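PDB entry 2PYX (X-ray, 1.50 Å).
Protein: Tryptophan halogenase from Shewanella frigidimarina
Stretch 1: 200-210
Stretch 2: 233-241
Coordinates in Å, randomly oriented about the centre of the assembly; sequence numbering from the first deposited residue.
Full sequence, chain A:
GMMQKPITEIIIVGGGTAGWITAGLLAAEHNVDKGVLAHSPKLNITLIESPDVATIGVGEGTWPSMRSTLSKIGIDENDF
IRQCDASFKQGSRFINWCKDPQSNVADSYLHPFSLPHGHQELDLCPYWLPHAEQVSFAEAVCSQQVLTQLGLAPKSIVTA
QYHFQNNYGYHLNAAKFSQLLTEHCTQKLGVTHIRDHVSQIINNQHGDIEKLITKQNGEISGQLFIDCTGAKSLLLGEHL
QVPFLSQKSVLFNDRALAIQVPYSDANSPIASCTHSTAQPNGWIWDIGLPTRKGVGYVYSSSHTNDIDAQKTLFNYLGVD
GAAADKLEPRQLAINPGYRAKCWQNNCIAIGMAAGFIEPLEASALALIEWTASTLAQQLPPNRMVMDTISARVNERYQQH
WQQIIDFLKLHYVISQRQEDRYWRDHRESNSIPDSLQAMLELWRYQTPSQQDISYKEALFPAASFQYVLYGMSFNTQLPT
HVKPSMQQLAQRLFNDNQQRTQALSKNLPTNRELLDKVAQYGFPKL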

ATOM      1  N   GLN A 200      14.829 -20.600  20.629  1.00 16.02           N
ATOM      2  CA  GLN A 200      13.668 -20.810  21.496  1.00 15.61           C
ATOM      3  C   GLN A 200      12.978 -19.510  21.781  1.00 16.43           C
ATOM      4  O   GLN A 200      13.634 -18.474  21.895  1.00 16.68           O
ATOM      5  CB  GLN A 200      14.055 -21.370  22.856  1.00 16.86           C
ATOM      6  CG  GLN A 200      14.687 -22.722  22.835  1.00 17.08           C
ATOM      7  CD  GLN A 200      15.152 -23.115  24.201  1.00 13.26           C
ATOM      8  OE1 GLN A 200      16.366 -23.133  24.475  1.00 18.11           O
ATOM      9  NE2 GLN A 200      14.218 -23.408  25.082  1.00 10.94           N
ATOM     10  N   ILE A 201      11.664 -19.588  21.956  1.00 15.87           N
ATOM     11  CA  ILE A 201      10.851 -18.493  22.436  1.00 16.79           C
ATOM     12  C   ILE A 201      10.330 -18.924  23.803  1.00 17.48           C
ATOM     13  O   ILE A 201       9.623 -19.946  23.921  1.00 19.58           O
ATOM     14  CB  ILE A 201       9.641 -18.234  21.487  1.00 15.65           C
ATOM     15  CG1 ILE A 201      10.136 -18.135  20.043  1.00 19.60           C
ATOM     16  CG2 ILE A 201       8.825 -17.023  21.947  1.00 18.00           C
ATOM     17  CD1 ILE A 201       9.031 -18.195  19.003  1.00 22.60           C
ATOM     18  N   ILE A 202      10.663 -18.150  24.829  1.00 17.49           N
ATOM     19  CA  ILE A 202      10.346 -18.496  26.216  1.00 17.27           C
ATOM     20  C   ILE A 202       9.241 -17.611  26.758  1.00 17.59           C
ATOM     21  O   ILE A 202       9.333 -16.370  26.679  1.00 16.16           O
ATOM     22  CB  ILE A 202      11.586 -18.290  27.130  1.00 16.12           C
ATOM     23  CG1 ILE A 202      12.817 -18.933  26.515  1.00 17.13           C
ATOM     24  CG2 ILE A 202      11.320 -18.777  28.545  1.00 21.13           C
ATOM     25  CD1 ILE A 202      12.669 -20.352  26.252  1.00 18.27           C
ATOM     26  N   ASN A 203       8.221 -18.228  27.344  1.00 14.56           N
ATOM     27  CA  ASN A 203       7.150 -17.491  27.950  1.00 15.11           C
ATOM     28  C   ASN A 203       7.347 -17.340  29.426  1.00 17.16           C
ATOM     29  O   ASN A 203       8.037 -18.146  30.052  1.00 19.13           O
ATOM     30  CB  ASN A 203       5.823 -18.209  27.704  1.00 14.91           C
ATOM     31  CG  ASN A 203       5.363 -18.115  26.243  1.00 18.33           C
ATOM     32  OD1 ASN A 203       5.928 -17.365  25.428  1.00 18.51           O
ATOM     33  ND2 ASN A 203       4.330 -18.888  25.909  1.00 19.60           N
ATOM     34  N   ASN A 204       6.732 -16.305  29.987  1.00 16.95           N
ATOM     35  CA  ASN A 204       6.576 -16.226  31.433  1.00 19.21           C
ATOM     36  C   ASN A 204       5.334 -17.018  31.876  1.00 19.07           C
ATOM     37  O   ASN A 204       4.631 -17.644  31.064  1.00 20.27           O
ATOM     38  CB  ASN A 204       6.539 -14.779  31.910  1.00 20.13           C
ATOM     39  CG  ASN A 204       5.266 -14.032  31.520  1.00 20.38           C
ATOM     40  OD1 ASN A 204       4.265 -14.605  31.089  1.00 18.66           O
ATOM     41  ND2 ASN A 204       5.310 -12.726  31.697  1.00 19.95           N
ATOM     42  N   GLN A 205       5.072 -17.001  33.179  1.00 22.16           N
ATOM     43  CA  GLN A 205       3.970 -17.786  33.755  1.00 24.10           C
ATOM     44  C   GLN A 205       2.573 -17.409  33.249  1.00 25.98           C
ATOM     45  O   GLN A 205       1.648 -18.224  33.326  1.00 29.36           O
ATOM     46  CB  GLN A 205       3.995 -17.714  35.297  1.00 24.62           C
ATOM     47  CG  GLN A 205       3.854 -16.295  35.883  1.00 30.40           C
ATOM     48  N   HIS A 206       2.420 -16.201  32.716  1.00 24.04           N
ATOM     49  CA  HIS A 206       1.135 -15.735  32.250  1.00 25.69           C
ATOM     50  C   HIS A 206       0.920 -15.950  30.754  1.00 23.90           C
ATOM     51  O   HIS A 206      -0.135 -15.622  30.236  1.00 27.74           O
ATOM     52  CB  HIS A 206       0.939 -14.270  32.641  1.00 27.04           C
ATOM     53  CG  HIS A 206       1.138 -14.018  34.104  1.00 36.26           C
ATOM     54  ND1 HIS A 206       1.901 -12.977  34.587  1.00 47.21           N
ATOM     55  CD2 HIS A 206       0.705 -14.705  35.190  1.00 44.23           C
ATOM     56  CE1 HIS A 206       1.915 -13.022  35.909  1.00 48.96           C
ATOM     57  NE2 HIS A 206       1.199 -14.061  36.299  1.00 48.14           N
ATOM     58  N   GLY A 207       1.907 -16.500  30.060  1.00 19.81           N
ATOM     59  CA  GLY A 207       1.762 -16.796  28.633  1.00 19.76           C
ATOM     60  C   GLY A 207       2.276 -15.715  27.704  1.00 17.06           C
ATOM     61  O   GLY A 207       2.178 -15.852  26.489  1.00 17.37           O
ATOM     62  N   ASP A 208       2.816 -14.633  28.280  1.00 14.28           N
ATOM     63  CA  ASP A 208       3.563 -13.633  27.500  1.00 15.21           C
ATOM     64  C   ASP A 208       4.913 -14.186  27.095  1.00 15.07           C
ATOM     65  O   ASP A 208       5.491 -15.029  27.788  1.00 17.57           O
ATOM     66  CB  ASP A 208       3.829 -12.348  28.294  1.00 13.86           C
ATOM     67  CG  ASP A 208       2.613 -11.523  28.550  1.00 18.29           C
ATOM     68  OD1 ASP A 208       1.523 -11.773  27.953  1.00 15.38           O
ATOM     69  OD2 ASP A 208       2.752 -10.593  29.390  1.00 20.58           O
ATOM     70  N   ILE A 209       5.460 -13.671  25.998  1.00 13.33           N
ATOM     71  CA  ILE A 209       6.858 -13.938  25.652  1.00 13.80           C
ATOM     72  C   ILE A 209       7.748 -13.117  26.597  1.00 15.07           C
ATOM     73  O   ILE A 209       7.480 -11.942  26.887  1.00 14.46           O
ATOM     74  CB  ILE A 209       7.175 -13.571  24.201  1.00 14.73           C
ATOM     75  CG1 ILE A 209       6.247 -14.331  23.248  1.00 14.34           C
ATOM     76  CG2 ILE A 209       8.627 -13.857  23.888  1.00 16.61           C
ATOM     77  CD1 ILE A 209       6.332 -13.863  21.833  1.00 13.57           C
ATOM     78  N   GLU A 210       8.757 -13.780  27.148  1.00 16.07           N
ATOM     79  CA  GLU A 210       9.684 -13.185  28.116  1.00 16.65           C
ATOM     80  C   GLU A 210      11.051 -12.944  27.496  1.00 15.87           C
ATOM     81  O   GLU A 210      11.696 -11.924  27.717  1.00 15.59           O
ATOM     82  CB  GLU A 210       9.828 -14.155  29.286  1.00 18.09           C
ATOM     83  CG  GLU A 210      10.855 -13.786  30.285  1.00 25.72           C
ATOM     84  CD  GLU A 210      10.879 -14.807  31.378  1.00 32.08           C
ATOM     85  OE1 GLU A 210      10.045 -14.672  32.293  1.00 37.92           O
ATOM     86  OE2 GLU A 210      11.672 -15.771  31.265  1.00 37.37           O
TER
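Stretch 2 233-241: SLLLGEHLQ

Stretch 2 is a short helix that lies across one face of a β-hairpin, held by a small apolar patch, with one direct histidine–asparagine hydrogen bond. In stretch 1 the strand 200–203 turns through a type I β turn from N204 to G207 and returns as the strand beginning at I209; N204 N to D208 O (2.8 Å) and E210 N to I202 O (2.7 Å) pair the two arms. The side chain of N204 braces the turn from within, its OD1 accepting from H206 N at 2.9 Å. G207 sits at positive phi, where a CB would be jammed against the preceding carbonyl oxygen.

Alternation sorts the hairpin's side chains. I201, N203 and I209 direct CA to CB toward the helix, while I202 and D208 point away from it. The helix, 234–239, follows S233 and is wound with a wider π-type turn, its bonds running from E238 N to S233 O (2.8 Å) and from H239 N to L234 O (3.0 Å). It crosses strand 200–203 at -75°, with the axes 11.3 Å apart at closest approach. The closest CA pairing is I201 with H239, at 7.8 Å.

H239 organizes the interface, and of all the residues here it has the most area covered by the other stretch. With chi1 at t, its ring reaches the hairpin and is used in two ways. At the ring edge, H239 NE2 donates to N203 OD1 at 2.7 Å and 171°, a short and nearly straight bond. Over one face, I201 CG2 stands 3.5 Å from the centroid of the H239 ring and only 12° off the normal, a CH–π contact. I209 CG1 lies 3.8 Å from H239 CD2. A water adds a second link between H239 and N203, accepting from N203 ND2 at 3.0 Å and donating to H239 O at 2.8 Å.

Leucines supply the rest. L235 meets I201 and I209, its CD1 lying 4.2 Å from I201 CD1 and its CD2 4.0 Å from I209 CD1. L240, just past the helix, starts sideways but brings its end closer, so that CD2 comes within 4.0 Å of G207 O and CD1 within 4.4 Å of I209 CD1. L236 points away and leaves the hairpin untouched. The rule to read here is economical: I201 and I209 form the apolar floor, and one direct hydrogen bond, H239 to N203, accompanies them.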

ATOM      1  N   SER A 233       4.929 -16.130  10.068  1.00 16.45           N
ATOM      2  CA  SER A 233       4.289 -15.672  11.307  1.00 14.61           C
ATOM      3  C   SER A 233       4.709 -16.498  12.543  1.00 13.78           C
ATOM      4  O   SER A 233       3.881 -17.050  13.286  1.00 14.56           O
ATOM      5  CB  SER A 233       2.784 -15.623  11.137  1.00 14.77           C
ATOM      6  OG  SER A 233       2.146 -14.837  12.125  1.00 14.56           O
ATOM      7  N   LEU A 234       6.010 -16.527  12.774  1.00 14.77           N
ATOM      8  CA  LEU A 234       6.563 -17.418  13.796  1.00 15.06           C
ATOM      9  C   LEU A 234       6.163 -17.125  15.248  1.00 16.23           C
ATOM     10  O   LEU A 234       6.074 -18.043  16.078  1.00 15.36           O
ATOM     11  CB  LEU A 234       8.082 -17.455  13.680  1.00 16.76           C
ATOM     12  CG  LEU A 234       8.661 -17.947  12.352  1.00 21.86           C
ATOM     13  CD1 LEU A 234      10.167 -17.905  12.383  1.00 28.12           C
ATOM     14  CD2 LEU A 234       8.176 -19.358  12.010  1.00 24.30           C
ATOM     15  N   LEU A 235       5.909 -15.848  15.564  1.00 12.58           N
ATOM     16  CA  LEU A 235       5.552 -15.460  16.910  1.00 13.63           C
ATOM     17  C   LEU A 235       4.037 -15.393  17.054  1.00 11.77           C
ATOM     18  O   LEU A 235       3.437 -16.009  17.923  1.00 12.54           O
ATOM     19  CB  LEU A 235       6.175 -14.120  17.303  1.00 11.89           C
ATOM     20  CG  LEU A 235       7.621 -14.188  17.832  1.00 20.27           C
ATOM     21  CD1 LEU A 235       8.587 -14.686  16.825  1.00 23.95           C
ATOM     22  CD2 LEU A 235       8.051 -12.822  18.378  1.00 16.78           C
ATOM     23  N   LEU A 236       3.388 -14.627  16.198  1.00 11.22           N
ATOM     24  CA  LEU A 236       1.967 -14.409  16.385  1.00  9.99           C
ATOM     25  C   LEU A 236       1.121 -15.630  15.944  1.00 11.73           C
ATOM     26  O   LEU A 236       0.304 -16.170  16.701  1.00 12.82           O
ATOM     27  CB  LEU A 236       1.527 -13.150  15.631  1.00 12.66           C
ATOM     28  CG  LEU A 236       0.067 -12.772  15.900  1.00 10.28           C
ATOM     29  CD1 LEU A 236      -0.022 -11.829  17.068  1.00 14.84           C
ATOM     30  CD2 LEU A 236      -0.631 -12.171  14.686  1.00 15.25           C
ATOM     31  N   GLY A 237       1.347 -16.062  14.713  1.00 12.13           N
ATOM     32  CA  GLY A 237       0.590 -17.196  14.193  1.00 13.56           C
ATOM     33  C   GLY A 237       0.985 -18.514  14.799  1.00 15.63           C
ATOM     34  O   GLY A 237       0.110 -19.275  15.193  1.00 18.04           O
ATOM     35  N   GLU A 238       2.285 -18.806  14.840  1.00 14.70           N
ATOM     36  CA  GLU A 238       2.756 -20.118  15.322  1.00 16.44           C
ATOM     37  C   GLU A 238       2.860 -20.164  16.841  1.00 14.18           C
ATOM     38  O   GLU A 238       2.084 -20.888  17.512  1.00 18.47           O
ATOM     39  CB  GLU A 238       4.065 -20.492  14.666  1.00 18.89           C
ATOM     40  CG  GLU A 238       3.916 -20.771  13.190  1.00 27.97           C
ATOM     41  CD  GLU A 238       2.928 -21.928  12.902  1.00 39.89           C
ATOM     42  OE1 GLU A 238       2.899 -22.913  13.687  1.00 37.09           O
ATOM     43  OE2 GLU A 238       2.172 -21.837  11.903  1.00 44.21           O
ATOM     44  N   HIS A 239       3.736 -19.358  17.437  1.00 13.67           N
ATOM     45  CA  HIS A 239       3.927 -19.448  18.902  1.00 12.64           C
ATOM     46  C   HIS A 239       2.651 -19.145  19.681  1.00 15.25           C
ATOM     47  O   HIS A 239       2.345 -19.826  20.684  1.00 16.91           O
ATOM     48  CB  HIS A 239       5.042 -18.489  19.344  1.00 13.59           C
ATOM     49  CG  HIS A 239       5.400 -18.590  20.795  1.00 14.83           C
ATOM     50  ND1 HIS A 239       6.086 -19.670  21.329  1.00 19.58           N
ATOM     51  CD2 HIS A 239       5.189 -17.727  21.814  1.00 20.13           C
ATOM     52  CE1 HIS A 239       6.271 -19.455  22.625  1.00 18.37           C
ATOM     53  NE2 HIS A 239       5.737 -18.290  22.945  1.00 16.96           N
ATOM     54  N   LEU A 240       1.929 -18.096  19.278  1.00 12.62           N
ATOM     55  CA  LEU A 240       0.723 -17.657  19.986  1.00 12.45           C
ATOM     56  C   LEU A 240      -0.606 -18.153  19.409  1.00 11.78           C
ATOM     57  O   LEU A 240      -1.670 -17.828  19.946  1.00 15.00           O
ATOM     58  CB  LEU A 240       0.744 -16.132  20.152  1.00 13.28           C
ATOM     59  CG  LEU A 240       1.856 -15.599  21.067  1.00 15.35           C
ATOM     60  CD1 LEU A 240       2.000 -14.096  20.913  1.00 15.28           C
ATOM     61  CD2 LEU A 240       1.616 -15.961  22.531  1.00 20.04           C
ATOM     62  N   GLN A 241      -0.519 -18.894  18.313  1.00 12.98           N
ATOM     63  CA  GLN A 241      -1.655 -19.591  17.730  1.00 14.27           C
ATOM     64  C   GLN A 241      -2.813 -18.683  17.346  1.00 13.35           C
ATOM     65  O   GLN A 241      -3.976 -19.085  17.417  1.00 15.21           O
ATOM     66  CB  GLN A 241      -2.084 -20.737  18.665  1.00 14.35           C
ATOM     67  CG  GLN A 241      -1.059 -21.842  18.679  1.00 17.34           C
ATOM     68  CD  GLN A 241      -1.062 -22.671  17.399  1.00 23.33           C
ATOM     69  OE1 GLN A 241      -2.070 -23.304  17.071  1.00 26.16           O
ATOM     70  NE2 GLN A 241       0.057 -22.674  16.674  1.00 22.20           N
TER
HETATM   71  O   HOH W   1       2.625 -19.546  23.498  1.00 20.03           O